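CaaX farnesyltransferase alpha subunit Ram2 (Aspergillus fumigatus, PDB 4L9P) pairs with the beta subunit Ram1 in a protein farnesyltransferase that probably attaches a farnesyl group to the cysteine of proteins ending in CaaX. Local coordinates at residues Q124-R129 with Y161-Y166; T89-R94 with E110-V115; K114-H119 with M151-Q156; R145-L150 with T165-L170. The protein carries 1 engineered substitution. One frame throughout, in Å; residues are numbered along the deposited sequence.

Contact 1. Residues Q124-R129 with Y161-Y166; sequences QIWHHR and YHVWTY. With FII ([(3,7,11-trimethyl-dodeca-2,6,10-trienyloxycarbamoyl)-methyl]-phosphonic acid), chain Q.
W126 stands edge-on to Y166 where helices 123-133 and 161-174 run side by side in the alpha-alpha solenoid of the prenyltransferase alpha subunit. The two segments lie in successive family repeats; their axes are nearly parallel, 10° apart, with a closest approach of 9.6 Å. W126 has its CG anti to the carbonyl carbon (chi1 -67°), and its indole touches V163 and Y166. CG2 of V163 sits over one face of the six-membered ring in a CH-pi contact, 3.7 Å from W126 CE2, while I125 CG2 covers the opposite face, so the indole is held flat between two methyl groups. Its CE3 edge points at the face of the Y166 ring in an offset edge-to-face pair, the centroids 5.6 Å apart and the planes at 61°. All five residues that touch here are buried. R129 completes the group: its extended chain crosses the Y166 ring and sets a methylene on it, and its guanidinium stands almost perpendicular to the phenol. Beyond that methylene, R129 NE forms a salt bridge with E146 OE2. At the N-terminal end of segment 161-166 the bound isoprenoid analogue arrives, its C30 over the face of Y161 and its C35 3.7 Å from H162 CE1, while Y161 OH bonds to E309 O of the Ram1 beta subunit. On the R129 side, the closest approach is CD to Y166 CZ, 3.5 Å, with CD offset toward the rim of the ring.

Contact 2. Residues T89-R94 with E110-V115; sequences TVWIYR and EWLNKV
R94 NH2 is gripped twice: E108 OE1 takes it in a salt bridge, and the six-membered ring of W111 lies beneath it, with W111 CE3 3.6 Å away. The whole guanidinium rests flat on that ring. The planes are 25° apart, and R94 CZ stands 3.7 Å from the centroid, close to the ring normal, which makes a cation-pi stack. NE comes nearer still, 3.3 Å from W111 CZ3. R94 and W111 reach toward each other tip to tip, R94 through a fully extended chain whose CG is anti to the backbone N (chi1 179°). The extended chain spans a wide gap: the axes of segments 89-94 and 110-115 are 14.8 Å apart at their closest, running antiparallel at 167° in neighbouring repeats of the helical solenoid. V115 CG2 lies over the other face of W111. Beside the stack, W91 approaches W111 obliquely, its CZ3 3.9 Å from W111 CZ3. The methyl CD1 of L112 touches the same end of the W91 indole, 3.6 Å from CH2, and W91 NE1 is bonded to P85 O. T77 OG1 holds R94 NH1. With an acid, a hydroxyl and an aromatic face around it, the buried guanidinium would be expected to stay protonated, and the flat stack lets its polar rim turn to these partners while its face serves as an apolar surface.

Contact 3. Residues K114-H119 with M151-Q156; sequences KVALKH and MEMFAQ
L117 meets side chains of the parallel helix 146-156 with its two methyls. CD2 lies 3.4 Å from Q156 NE2, the two side chains crossing at about a right angle, so an aliphatic methyl presses against an amide. In one of its two conformers E152 brings OE1 to 3.7 Å from L117 CD1, a contact that is doubtful. The sulfur of M153 is a looser neighbour, 4.2 Å from L117 CD2. M153 is bent at chi2 and again at chi3 (-57°), the second bend setting its CE 3.7 Å from A116 O, with SD near A116 CB. One water joins the two helices: it donates to L117 O at 2.6 Å and to Q156 OE1 at 2.9 Å. The contact joins the C-terminal turns of two parallel helices in the alpha-alpha solenoid, one in each of two successive prenyltransferase repeats; the short axes of 114-118 and 151-156 are 10.8 Å apart and inclined by 9°, with L117 and M153 nearest across them. Q156 is set by a bond within its own helix. Its NE2 donates to E152 O at 3.0 Å with an N-H...O angle of 164°, the donor standing above the carbonyl plane, although E152 O lies close to the amide plane of Q156. The amide is thus fixed at both ends, NE2 on the backbone and OE1 on the water. E152 is exposed, whereas A116 and M153 are buried. Further out, W126 of helix 123-133 touches both A116 and M153, and L120 and V163 also lie against M153.

Contact 4. Residues R145-L150 with T165-L170; sequences REQDFL and TYRHWL. With EDO (1,2-ethanediol), chain E.
Y166 OH donates to E146 OE2 at 2.7 Å, the two side chains meeting tip to tip with carboxylate and ring planes 66° apart. The hydroxyl comes from above the carboxylate plane, 40° out of it. With this oxygen also bridged to R129, two donors grip one buried atom; lying in the first turn of a helix, the carboxylate would probably be further stabilised as an anion. Behind this bond the packing is close, with L150 at its centre. L150 splits its methyls: CD2 touches Y166 CD2 at 3.9 Å, while CD1 lies against R167 CG at 3.7 Å, over one face of its guanidinium, and reaches L170 CD2 at 4.0 Å. R167, extended from CG to NE, crosses L150 at a slant, and its NH2 comes within 3.6 Å of Q147 CG. That guanidinium is held from beyond the segments by salt bridges of NH2 to D185 and E182, and E182 also accepts from Q147 NE2. The N-terminal end of segment 145-150 is looser. R145, at the N-cap position, is exposed and makes no contact with segment 165-170; its backbone N instead donates to O1 of a 1,2-ethanediol, most likely a leftover of the crystallisation mixture, at 2.8 Å. The two helices form the antiparallel hairpin of one family repeat, 146-156 and 161-174, at a signed crossing angle of -161°. Helix 123-133 abuts the Y166 side through R129 and M133, helix 105-118 meets F149, and helix 197-208 lies beyond R167 and H168.

How the contacts relate
From the N terminus, contact 2 comes first, closing the short link between helices 88-100 and 105-118. Contact 3 opens on the end of that second helix, sharing K114 and V115 with contact 2, and spans helix 123-133 to reach helix 146-156. Contact 1 opens within that span and closes on helix 161-174, beyond it, so contacts 1 and 3 cross. Contact 4 opens inside contact 1 and ends on the same stretch of helix 161-174, sharing T165 and Y166; it also crosses contact 3. Contacts 1 and 3 therefore tie successive repeats in parallel, contact 2 joins adjoining repeats antiparallel, and contact 4 closes one repeat's hairpin.

Contact 1. Residues Q124-R129 with Y161-Y166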
# COMPACT_ATOMS: atom_id res chain seq x y z
N GLN A 124 0.19 15.83 -1.89
CA GLN A 124 0.91 17.00 -2.38
C GLN A 124 1.02 18.00 -1.25
O GLN A 124 2.09 18.57 -1.06
CB GLN A 124 0.10 17.63 -3.52
CG GLN A 124 0.21 16.85 -4.86
CD GLN A 124 -0.50 15.54 -4.81
OE1 GLN A 124 -1.68 15.47 -4.47
NE2 GLN A 124 0.23 14.47 -5.16
N ILE A 125 -0.07 18.21 -0.50
CA ILE A 125 -0.02 19.31 0.47
C ILE A 125 1.05 19.03 1.55
O ILE A 125 1.76 19.92 2.04
CB ILE A 125 -1.43 19.39 1.17
CG1 ILE A 125 -2.39 20.08 0.21
CG2 ILE A 125 -1.41 20.05 2.56
CD1 ILE A 125 -3.89 19.83 0.67
N TRP A 126 1.20 17.76 1.92
CA TRP A 126 2.12 17.37 2.97
C TRP A 126 3.53 17.17 2.46
O TRP A 126 4.49 17.46 3.18
CB TRP A 126 1.57 16.17 3.78
CG TRP A 126 0.35 16.68 4.50
CD1 TRP A 126 -0.98 16.64 4.11
CD2 TRP A 126 0.38 17.46 5.70
NE1 TRP A 126 -1.75 17.40 4.96
CE2 TRP A 126 -0.94 17.90 5.96
CE3 TRP A 126 1.41 17.84 6.57
CZ2 TRP A 126 -1.25 18.71 7.07
CZ3 TRP A 126 1.11 18.63 7.65
CH2 TRP A 126 -0.23 19.06 7.91
N HIS A 127 3.68 16.75 1.20
CA HIS A 127 4.99 16.79 0.56
C HIS A 127 5.47 18.25 0.41
O HIS A 127 6.62 18.58 0.74
CB HIS A 127 5.03 16.07 -0.79
CG HIS A 127 6.38 16.15 -1.40
ND1 HIS A 127 7.47 15.55 -0.82
CD2 HIS A 127 6.84 16.81 -2.49
CE1 HIS A 127 8.56 15.83 -1.53
NE2 HIS A 127 8.20 16.58 -2.56
N HIS A 128 4.57 19.16 -0.01
CA HIS A 128 4.95 20.57 -0.21
C HIS A 128 5.40 21.13 1.12
O HIS A 128 6.38 21.89 1.19
CB HIS A 128 3.73 21.33 -0.73
CG HIS A 128 4.03 22.73 -1.13
ND1 HIS A 128 4.77 23.03 -2.26
CD2 HIS A 128 3.58 23.90 -0.62
CE1 HIS A 128 4.82 24.36 -2.39
NE2 HIS A 128 4.10 24.92 -1.41
N ARG A 129 4.73 20.78 2.22
CA ARG A 129 5.13 21.29 3.54
C ARG A 129 6.57 20.87 3.86
O ARG A 129 7.37 21.67 4.37
CB ARG A 129 4.17 20.79 4.63
CG ARG A 129 4.33 21.60 5.93
CD ARG A 129 3.37 21.07 7.00
NE ARG A 129 3.20 22.07 8.06
CZ ARG A 129 2.30 23.06 8.03
NH1 ARG A 129 1.41 23.15 7.03
NH2 ARG A 129 2.33 24.00 9.01
N TYR A 161 -2.49 9.48 7.79
CA TYR A 161 -1.18 8.88 7.52
C TYR A 161 -0.21 9.92 7.01
O TYR A 161 1.00 9.87 7.38
CB TYR A 161 -1.36 7.74 6.45
CG TYR A 161 -0.20 6.79 6.38
CD1 TYR A 161 0.94 7.10 5.64
CD2 TYR A 161 -0.22 5.56 7.08
CE1 TYR A 161 2.02 6.21 5.55
CE2 TYR A 161 0.84 4.69 7.00
CZ TYR A 161 1.98 5.04 6.25
OH TYR A 161 3.05 4.18 6.15
N HIS A 162 -0.65 10.83 6.15
CA HIS A 162 0.31 11.77 5.57
C HIS A 162 0.78 12.78 6.61
O HIS A 162 1.93 13.24 6.53
CB HIS A 162 -0.38 12.52 4.44
CG HIS A 162 -0.80 11.62 3.33
ND1 HIS A 162 -2.12 11.46 2.94
CD2 HIS A 162 -0.11 10.65 2.69
CE1 HIS A 162 -2.18 10.52 2.00
NE2 HIS A 162 -0.96 10.06 1.79
N VAL A 163 -0.09 13.13 7.57
CA VAL A 163 0.34 14.06 8.60
C VAL A 163 1.29 13.33 9.54
O VAL A 163 2.29 13.97 9.98
CB VAL A 163 -0.88 14.62 9.38
CG1 VAL A 163 -0.38 15.69 10.43
CG2 VAL A 163 -1.87 15.25 8.38
N TRP A 164 1.05 12.08 9.94
CA TRP A 164 2.04 11.38 10.72
C TRP A 164 3.36 11.22 9.99
O TRP A 164 4.42 11.35 10.62
CB TRP A 164 1.51 9.97 11.13
CG TRP A 164 0.47 10.04 12.25
CD1 TRP A 164 -0.91 9.85 12.14
CD2 TRP A 164 0.74 10.36 13.62
NE1 TRP A 164 -1.48 9.99 13.40
CE2 TRP A 164 -0.49 10.30 14.31
CE3 TRP A 164 1.93 10.66 14.35
CZ2 TRP A 164 -0.58 10.49 15.72
CZ3 TRP A 164 1.84 10.89 15.71
CH2 TRP A 164 0.58 10.82 16.41
N THR A 165 3.35 10.91 8.69
CA THR A 165 4.58 10.82 7.93
C THR A 165 5.34 12.14 7.99
O THR A 165 6.56 12.16 8.23
CB THR A 165 4.28 10.41 6.48
OG1 THR A 165 3.77 9.05 6.52
CG2 THR A 165 5.56 10.46 5.63
N TYR A 166 4.60 13.25 7.81
CA TYR A 166 5.28 14.57 7.92
C TYR A 166 5.85 14.73 9.32
O TYR A 166 7.00 15.22 9.47
CB TYR A 166 4.29 15.64 7.59
CG TYR A 166 4.90 17.05 7.86
CD1 TYR A 166 5.78 17.66 6.93
CD2 TYR A 166 4.67 17.67 9.09
CE1 TYR A 166 6.35 18.90 7.23
CE2 TYR A 166 5.26 18.90 9.39
CZ TYR A 166 6.09 19.48 8.43
OH TYR A 166 6.66 20.72 8.66
C1 FII Q . 1.00 1.03 -6.66
C2 FII Q . 0.37 2.01 -5.70
C6 FII Q . 0.29 3.39 -6.18
C10 FII Q . 0.26 1.61 -4.29
C11 FII Q . -0.28 2.53 -3.19
C12 FII Q . -1.76 2.13 -2.94
C15 FII Q . -2.39 2.56 -1.62
C18 FII Q . -3.84 2.20 -1.32
C22 FII Q . -1.69 3.68 -0.91
C23 FII Q . -2.08 3.85 0.55
C24 FII Q . -1.57 5.12 1.12
C27 FII Q . -2.31 5.48 2.37
C30 FII Q . -1.72 4.92 3.65
C34 FII Q . -3.03 6.77 2.31
C35 FII Q . -3.60 7.44 3.53
O36 FII Q . -5.02 7.48 3.48
N42 FII Q . -5.64 6.27 3.32
C43 FII Q . -6.15 5.76 4.52
O44 FII Q . -6.03 6.30 5.63
C45 FII Q . -6.92 4.46 4.34
P46 FII Q . -6.79 3.29 5.79
O49 FII Q . -5.35 3.24 6.15
O50 FII Q . -7.71 3.79 6.86
O51 FII Q . -7.30 1.97 5.17

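Contact 2. Residues T89-R94 with E110-V115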
# COMPACT_ATOMS: atom_id res chain seq x y z
N THR A 89 1.53 18.26 -10.54
CA THR A 89 2.50 19.11 -11.29
C THR A 89 2.47 20.57 -10.78
O THR A 89 3.51 21.19 -10.60
CB THR A 89 2.13 19.12 -12.77
OG1 THR A 89 2.19 17.77 -13.27
CG2 THR A 89 3.11 19.99 -13.59
N VAL A 90 1.28 21.10 -10.52
CA VAL A 90 1.23 22.55 -10.19
C VAL A 90 1.88 22.81 -8.83
O VAL A 90 2.49 23.86 -8.62
CB VAL A 90 -0.22 23.06 -10.23
CG1 VAL A 90 -1.03 22.64 -9.04
CG2 VAL A 90 -0.22 24.62 -10.26
N TRP A 91 1.83 21.85 -7.89
CA TRP A 91 2.51 22.07 -6.60
C TRP A 91 4.03 22.09 -6.77
O TRP A 91 4.73 22.89 -6.14
CB TRP A 91 2.17 20.89 -5.65
CG TRP A 91 0.83 20.94 -5.07
CD1 TRP A 91 -0.33 20.28 -5.49
CD2 TRP A 91 0.45 21.72 -3.95
NE1 TRP A 91 -1.39 20.61 -4.66
CE2 TRP A 91 -0.93 21.50 -3.71
CE3 TRP A 91 1.14 22.62 -3.13
CZ2 TRP A 91 -1.59 22.08 -2.64
CZ3 TRP A 91 0.45 23.20 -2.06
CH2 TRP A 91 -0.89 22.93 -1.82
N ILE A 92 4.56 21.18 -7.59
CA ILE A 92 5.99 21.18 -7.78
C ILE A 92 6.46 22.47 -8.47
O ILE A 92 7.48 23.06 -8.07
CB ILE A 92 6.41 19.96 -8.63
CG1 ILE A 92 6.11 18.70 -7.78
CG2 ILE A 92 7.89 20.02 -9.07
CD1 ILE A 92 5.98 17.54 -8.57
N TYR A 93 5.69 22.95 -9.46
CA TYR A 93 6.04 24.20 -10.12
C TYR A 93 5.91 25.38 -9.11
O TYR A 93 6.77 26.26 -9.07
CB TYR A 93 5.12 24.37 -11.31
CG TYR A 93 5.33 25.63 -12.09
CD1 TYR A 93 6.55 25.97 -12.56
CD2 TYR A 93 4.24 26.47 -12.35
CE1 TYR A 93 6.73 27.20 -13.32
CE2 TYR A 93 4.37 27.63 -13.07
CZ TYR A 93 5.61 28.00 -13.56
OH TYR A 93 5.68 29.20 -14.27
N ARG A 94 4.88 25.38 -8.27
CA ARG A 94 4.75 26.41 -7.24
C ARG A 94 5.99 26.47 -6.36
O ARG A 94 6.49 27.56 -6.09
CB ARG A 94 3.47 26.17 -6.39
CG ARG A 94 3.29 27.18 -5.29
CD ARG A 94 1.96 26.96 -4.53
NE ARG A 94 1.77 28.02 -3.53
CZ ARG A 94 1.10 29.13 -3.76
NH1 ARG A 94 0.58 29.35 -4.96
NH2 ARG A 94 0.98 30.04 -2.78
N GLU A 110 1.51 29.85 6.17
CA GLU A 110 0.19 30.24 6.64
C GLU A 110 -0.87 30.01 5.54
O GLU A 110 -2.01 29.58 5.85
CB GLU A 110 0.23 31.69 7.16
CG GLU A 110 1.18 31.82 8.36
CD GLU A 110 0.74 31.00 9.60
OE1 GLU A 110 -0.41 31.24 10.07
OE2 GLU A 110 1.50 30.11 10.08
N TRP A 111 -0.53 30.23 4.28
CA TRP A 111 -1.46 29.88 3.17
C TRP A 111 -1.67 28.35 3.10
O TRP A 111 -2.83 27.87 2.99
CB TRP A 111 -0.89 30.41 1.86
CG TRP A 111 -1.64 29.94 0.67
CD1 TRP A 111 -2.78 30.51 0.14
CD2 TRP A 111 -1.32 28.83 -0.18
NE1 TRP A 111 -3.19 29.79 -0.99
CE2 TRP A 111 -2.30 28.78 -1.21
CE3 TRP A 111 -0.29 27.89 -0.18
CZ2 TRP A 111 -2.28 27.80 -2.20
CZ3 TRP A 111 -0.27 26.92 -1.17
CH2 TRP A 111 -1.28 26.88 -2.16
N LEU A 112 -0.58 27.58 3.18
CA LEU A 112 -0.67 26.12 3.08
C LEU A 112 -1.54 25.56 4.20
O LEU A 112 -2.31 24.62 3.97
CB LEU A 112 0.76 25.56 3.15
CG LEU A 112 0.79 24.03 2.92
CD1 LEU A 112 0.27 23.62 1.53
CD2 LEU A 112 2.24 23.56 3.15
N ASN A 113 -1.45 26.14 5.40
CA ASN A 113 -2.27 25.63 6.50
C ASN A 113 -3.76 25.71 6.14
O ASN A 113 -4.55 24.82 6.49
CB ASN A 113 -2.09 26.49 7.75
CG ASN A 113 -0.76 26.30 8.41
OD1 ASN A 113 0.00 25.37 8.10
ND2 ASN A 113 -0.43 27.21 9.34
N LYS A 114 -4.19 26.78 5.48
CA LYS A 114 -5.58 26.90 5.07
C LYS A 114 -5.99 25.85 4.05
O LYS A 114 -7.10 25.31 4.10
CB LYS A 114 -5.82 28.33 4.47
CG LYS A 114 -5.64 29.43 5.54
CD LYS A 114 -5.55 30.82 4.88
CE LYS A 114 -4.80 31.86 5.77
NZ LYS A 114 -4.68 33.28 5.27
N VAL A 115 -5.10 25.57 3.10
CA VAL A 115 -5.37 24.53 2.12
C VAL A 115 -5.47 23.15 2.80
O VAL A 115 -6.37 22.35 2.50
CB VAL A 115 -4.26 24.50 1.00
CG1 VAL A 115 -4.66 23.48 -0.10
CG2 VAL A 115 -4.08 25.90 0.33

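Contact 3. Residues K114-H119 with M151-Q156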
# COMPACT_ATOMS: atom_id res chain seq x y z
N LYS A 114 -4.19 26.78 5.48
CA LYS A 114 -5.58 26.90 5.07
C LYS A 114 -5.99 25.85 4.05
O LYS A 114 -7.10 25.31 4.10
CB LYS A 114 -5.82 28.33 4.47
CG LYS A 114 -5.64 29.43 5.54
CD LYS A 114 -5.55 30.82 4.88
CE LYS A 114 -4.80 31.86 5.77
NZ LYS A 114 -4.68 33.28 5.27
N VAL A 115 -5.10 25.57 3.10
CA VAL A 115 -5.37 24.53 2.12
C VAL A 115 -5.47 23.15 2.80
O VAL A 115 -6.37 22.35 2.50
CB VAL A 115 -4.26 24.50 1.00
CG1 VAL A 115 -4.66 23.48 -0.10
CG2 VAL A 115 -4.08 25.90 0.33
N ALA A 116 -4.55 22.90 3.74
CA ALA A 116 -4.47 21.63 4.46
C ALA A 116 -5.76 21.40 5.26
O ALA A 116 -6.24 20.30 5.35
CB ALA A 116 -3.22 21.59 5.38
N LEU A 117 -6.30 22.48 5.85
CA LEU A 117 -7.55 22.40 6.67
C LEU A 117 -8.76 22.16 5.78
O LEU A 117 -9.77 21.64 6.26
CB LEU A 117 -7.73 23.69 7.48
CG LEU A 117 -6.78 23.81 8.67
CD1 LEU A 117 -6.85 25.24 9.26
CD2 LEU A 117 -7.20 22.77 9.71
N LYS A 118 -8.67 22.45 4.49
CA LYS A 118 -9.81 22.27 3.60
C LYS A 118 -9.81 20.88 2.98
O LYS A 118 -10.89 20.38 2.63
CB LYS A 118 -9.83 23.28 2.47
CG LYS A 118 -10.32 24.66 2.86
CD LYS A 118 -10.34 25.53 1.58
CE LYS A 118 -10.66 27.01 1.88
NZ LYS A 118 -10.75 27.89 0.64
N HIS A 119 -8.66 20.25 2.83
CA HIS A 119 -8.54 19.02 2.03
C HIS A 119 -7.77 17.96 2.78
O HIS A 119 -6.60 17.89 2.75
CB HIS A 119 -7.79 19.31 0.73
CG HIS A 119 -8.45 20.36 -0.11
ND1 HIS A 119 -9.61 20.11 -0.81
CD2 HIS A 119 -8.12 21.65 -0.38
CE1 HIS A 119 -9.95 21.18 -1.51
NE2 HIS A 119 -9.07 22.14 -1.25
N MET A 151 -1.48 19.21 15.56
CA MET A 151 -2.57 18.78 16.42
C MET A 151 -3.94 19.27 15.98
O MET A 151 -4.92 18.56 16.24
CB MET A 151 -2.30 19.22 17.86
CG MET A 151 -1.06 18.50 18.46
SD MET A 151 -1.19 16.71 18.47
CE MET A 151 -2.07 16.47 20.02
N GLU A 152 -4.03 20.40 15.27
CA GLU A 152 -5.28 20.80 14.63
C GLU A 152 -5.71 19.75 13.61
O GLU A 152 -6.91 19.43 13.47
CB GLU A 152 -5.10 22.13 13.88
CG GLU A 152 -6.41 22.86 13.64
CD GLU A 152 -6.25 24.36 13.25
OE1 GLU A 152 -7.25 25.00 12.91
OE2 GLU A 152 -5.13 24.89 13.25
N MET A 153 -4.73 19.21 12.88
CA MET A 153 -5.07 18.17 11.88
C MET A 153 -5.50 16.90 12.59
O MET A 153 -6.49 16.26 12.17
CB MET A 153 -3.85 17.87 10.99
CG MET A 153 -3.38 19.04 10.13
SD MET A 153 -4.63 19.59 8.90
CE MET A 153 -4.93 18.06 7.97
N PHE A 154 -4.74 16.49 13.61
CA PHE A 154 -5.09 15.23 14.28
C PHE A 154 -6.39 15.29 15.06
O PHE A 154 -7.00 14.25 15.31
CB PHE A 154 -3.92 14.78 15.21
CG PHE A 154 -2.68 14.39 14.48
CD1 PHE A 154 -2.75 13.56 13.38
CD2 PHE A 154 -1.45 14.81 14.96
CE1 PHE A 154 -1.56 13.17 12.72
CE2 PHE A 154 -0.29 14.42 14.35
CZ PHE A 154 -0.32 13.62 13.20
N ALA A 155 -6.84 16.50 15.41
CA ALA A 155 -8.16 16.63 16.07
C ALA A 155 -9.26 16.29 15.07
O ALA A 155 -10.36 15.91 15.48
CB ALA A 155 -8.34 18.08 16.60
N GLN A 156 -9.00 16.46 13.77
CA GLN A 156 -10.01 16.12 12.78
C GLN A 156 -9.85 14.67 12.30
O GLN A 156 -10.89 14.00 12.05
CB GLN A 156 -9.88 17.05 11.61
CG GLN A 156 -10.23 18.45 12.08
CD GLN A 156 -9.90 19.48 11.07
OE1 GLN A 156 -10.56 19.62 10.10
NE2 GLN A 156 -8.80 20.19 11.29
O HOH W 1 -10.88 22.09 8.60

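Contact 4. Residues R145-L150 with T165-L170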
# COMPACT_ATOMS: atom_id res chain seq x y z
N ARG A 145 4.60 27.39 16.33
CA ARG A 145 3.22 26.87 16.38
C ARG A 145 3.07 25.73 15.37
O ARG A 145 1.94 25.33 15.04
CB ARG A 145 2.22 28.00 16.08
CG ARG A 145 2.16 29.02 17.25
CD ARG A 145 1.60 28.37 18.53
NE ARG A 145 1.45 29.33 19.63
CZ ARG A 145 2.43 29.63 20.48
NH1 ARG A 145 3.64 29.09 20.33
NH2 ARG A 145 2.15 30.48 21.48
N GLU A 146 4.17 25.18 14.94
CA GLU A 146 4.11 24.06 13.97
C GLU A 146 3.50 22.83 14.64
O GLU A 146 2.61 22.15 14.02
CB GLU A 146 5.54 23.73 13.49
CG GLU A 146 5.59 22.55 12.49
CD GLU A 146 4.99 22.88 11.15
OE1 GLU A 146 4.47 24.00 10.92
OE2 GLU A 146 4.93 21.97 10.28
N GLN A 147 3.93 22.43 15.83
CA GLN A 147 3.33 21.23 16.50
C GLN A 147 1.83 21.45 16.75
O GLN A 147 1.01 20.53 16.54
CB GLN A 147 4.10 20.89 17.79
CG GLN A 147 5.51 20.37 17.50
CD GLN A 147 6.37 20.38 18.73
OE1 GLN A 147 6.33 21.33 19.52
NE2 GLN A 147 7.16 19.31 18.93
N ASP A 148 1.43 22.65 17.11
CA ASP A 148 0.01 22.92 17.31
C ASP A 148 -0.79 22.77 16.02
O ASP A 148 -1.93 22.29 16.06
CB ASP A 148 -0.20 24.37 17.83
CG ASP A 148 0.04 24.49 19.32
OD1 ASP A 148 0.48 23.54 19.97
OD2 ASP A 148 -0.19 25.58 19.85
N PHE A 149 -0.23 23.18 14.89
CA PHE A 149 -0.95 22.99 13.64
C PHE A 149 -1.14 21.49 13.39
O PHE A 149 -2.24 21.04 12.94
CB PHE A 149 -0.23 23.60 12.41
CG PHE A 149 -1.07 23.46 11.19
CD1 PHE A 149 -2.27 24.17 11.11
CD2 PHE A 149 -0.75 22.57 10.19
CE1 PHE A 149 -3.15 23.96 10.06
CE2 PHE A 149 -1.60 22.39 9.07
CZ PHE A 149 -2.81 23.06 9.03
N LEU A 150 -0.11 20.66 13.61
CA LEU A 150 -0.27 19.24 13.38
C LEU A 150 -1.38 18.72 14.32
O LEU A 150 -2.19 17.85 13.89
CB LEU A 150 1.03 18.48 13.65
CG LEU A 150 2.16 18.99 12.74
CD1 LEU A 150 3.38 18.11 13.00
CD2 LEU A 150 1.78 19.04 11.26
N THR A 165 3.35 10.91 8.69
CA THR A 165 4.58 10.82 7.93
C THR A 165 5.34 12.14 7.99
O THR A 165 6.56 12.16 8.23
CB THR A 165 4.28 10.41 6.48
OG1 THR A 165 3.77 9.05 6.52
CG2 THR A 165 5.56 10.46 5.63
N TYR A 166 4.60 13.25 7.81
CA TYR A 166 5.28 14.57 7.92
C TYR A 166 5.85 14.73 9.32
O TYR A 166 7.00 15.22 9.47
CB TYR A 166 4.29 15.64 7.59
CG TYR A 166 4.90 17.05 7.86
CD1 TYR A 166 5.78 17.66 6.93
CD2 TYR A 166 4.67 17.67 9.09
CE1 TYR A 166 6.35 18.90 7.23
CE2 TYR A 166 5.26 18.90 9.39
CZ TYR A 166 6.09 19.48 8.43
OH TYR A 166 6.66 20.72 8.66
N ARG A 167 5.11 14.35 10.35
CA ARG A 167 5.63 14.58 11.71
C ARG A 167 6.87 13.71 11.97
O ARG A 167 7.78 14.16 12.68
CB ARG A 167 4.53 14.35 12.76
CG ARG A 167 4.92 14.99 14.14
CD ARG A 167 3.78 15.00 15.13
NE ARG A 167 4.22 15.77 16.29
CZ ARG A 167 3.42 16.42 17.13
NH1 ARG A 167 2.10 16.37 16.98
NH2 ARG A 167 3.99 17.17 18.09
N HIS A 168 6.97 12.50 11.38
CA HIS A 168 8.21 11.72 11.54
C HIS A 168 9.36 12.49 10.88
O HIS A 168 10.45 12.60 11.49
CB HIS A 168 8.06 10.39 10.76
CG HIS A 168 9.34 9.65 10.61
ND1 HIS A 168 9.76 8.75 11.56
CD2 HIS A 168 10.36 9.76 9.70
CE1 HIS A 168 10.98 8.30 11.24
NE2 HIS A 168 11.36 8.89 10.12
N TRP A 169 9.15 13.04 9.68
CA TRP A 169 10.20 13.80 9.01
C TRP A 169 10.58 15.01 9.90
O TRP A 169 11.80 15.33 10.02
CB TRP A 169 9.70 14.28 7.62
CG TRP A 169 10.67 15.22 7.01
CD1 TRP A 169 11.82 14.93 6.28
CD2 TRP A 169 10.68 16.62 7.21
NE1 TRP A 169 12.50 16.06 6.00
CE2 TRP A 169 11.85 17.13 6.56
CE3 TRP A 169 9.81 17.50 7.85
CZ2 TRP A 169 12.17 18.50 6.56
CZ3 TRP A 169 10.17 18.87 7.87
CH2 TRP A 169 11.33 19.33 7.23
N LEU A 170 9.60 15.70 10.47
CA LEU A 170 9.87 16.90 11.27
C LEU A 170 10.72 16.53 12.46
O LEU A 170 11.69 17.30 12.81
CB LEU A 170 8.53 17.48 11.70
CG LEU A 170 8.62 18.79 12.48
CD1 LEU A 170 8.87 19.95 11.51
CD2 LEU A 170 7.29 18.99 13.23
C1 EDO E . 4.63 29.60 13.03
O1 EDO E . 4.69 28.35 13.73
C2 EDO E . 4.00 30.76 13.81
O2 EDO E . 4.74 30.94 15.04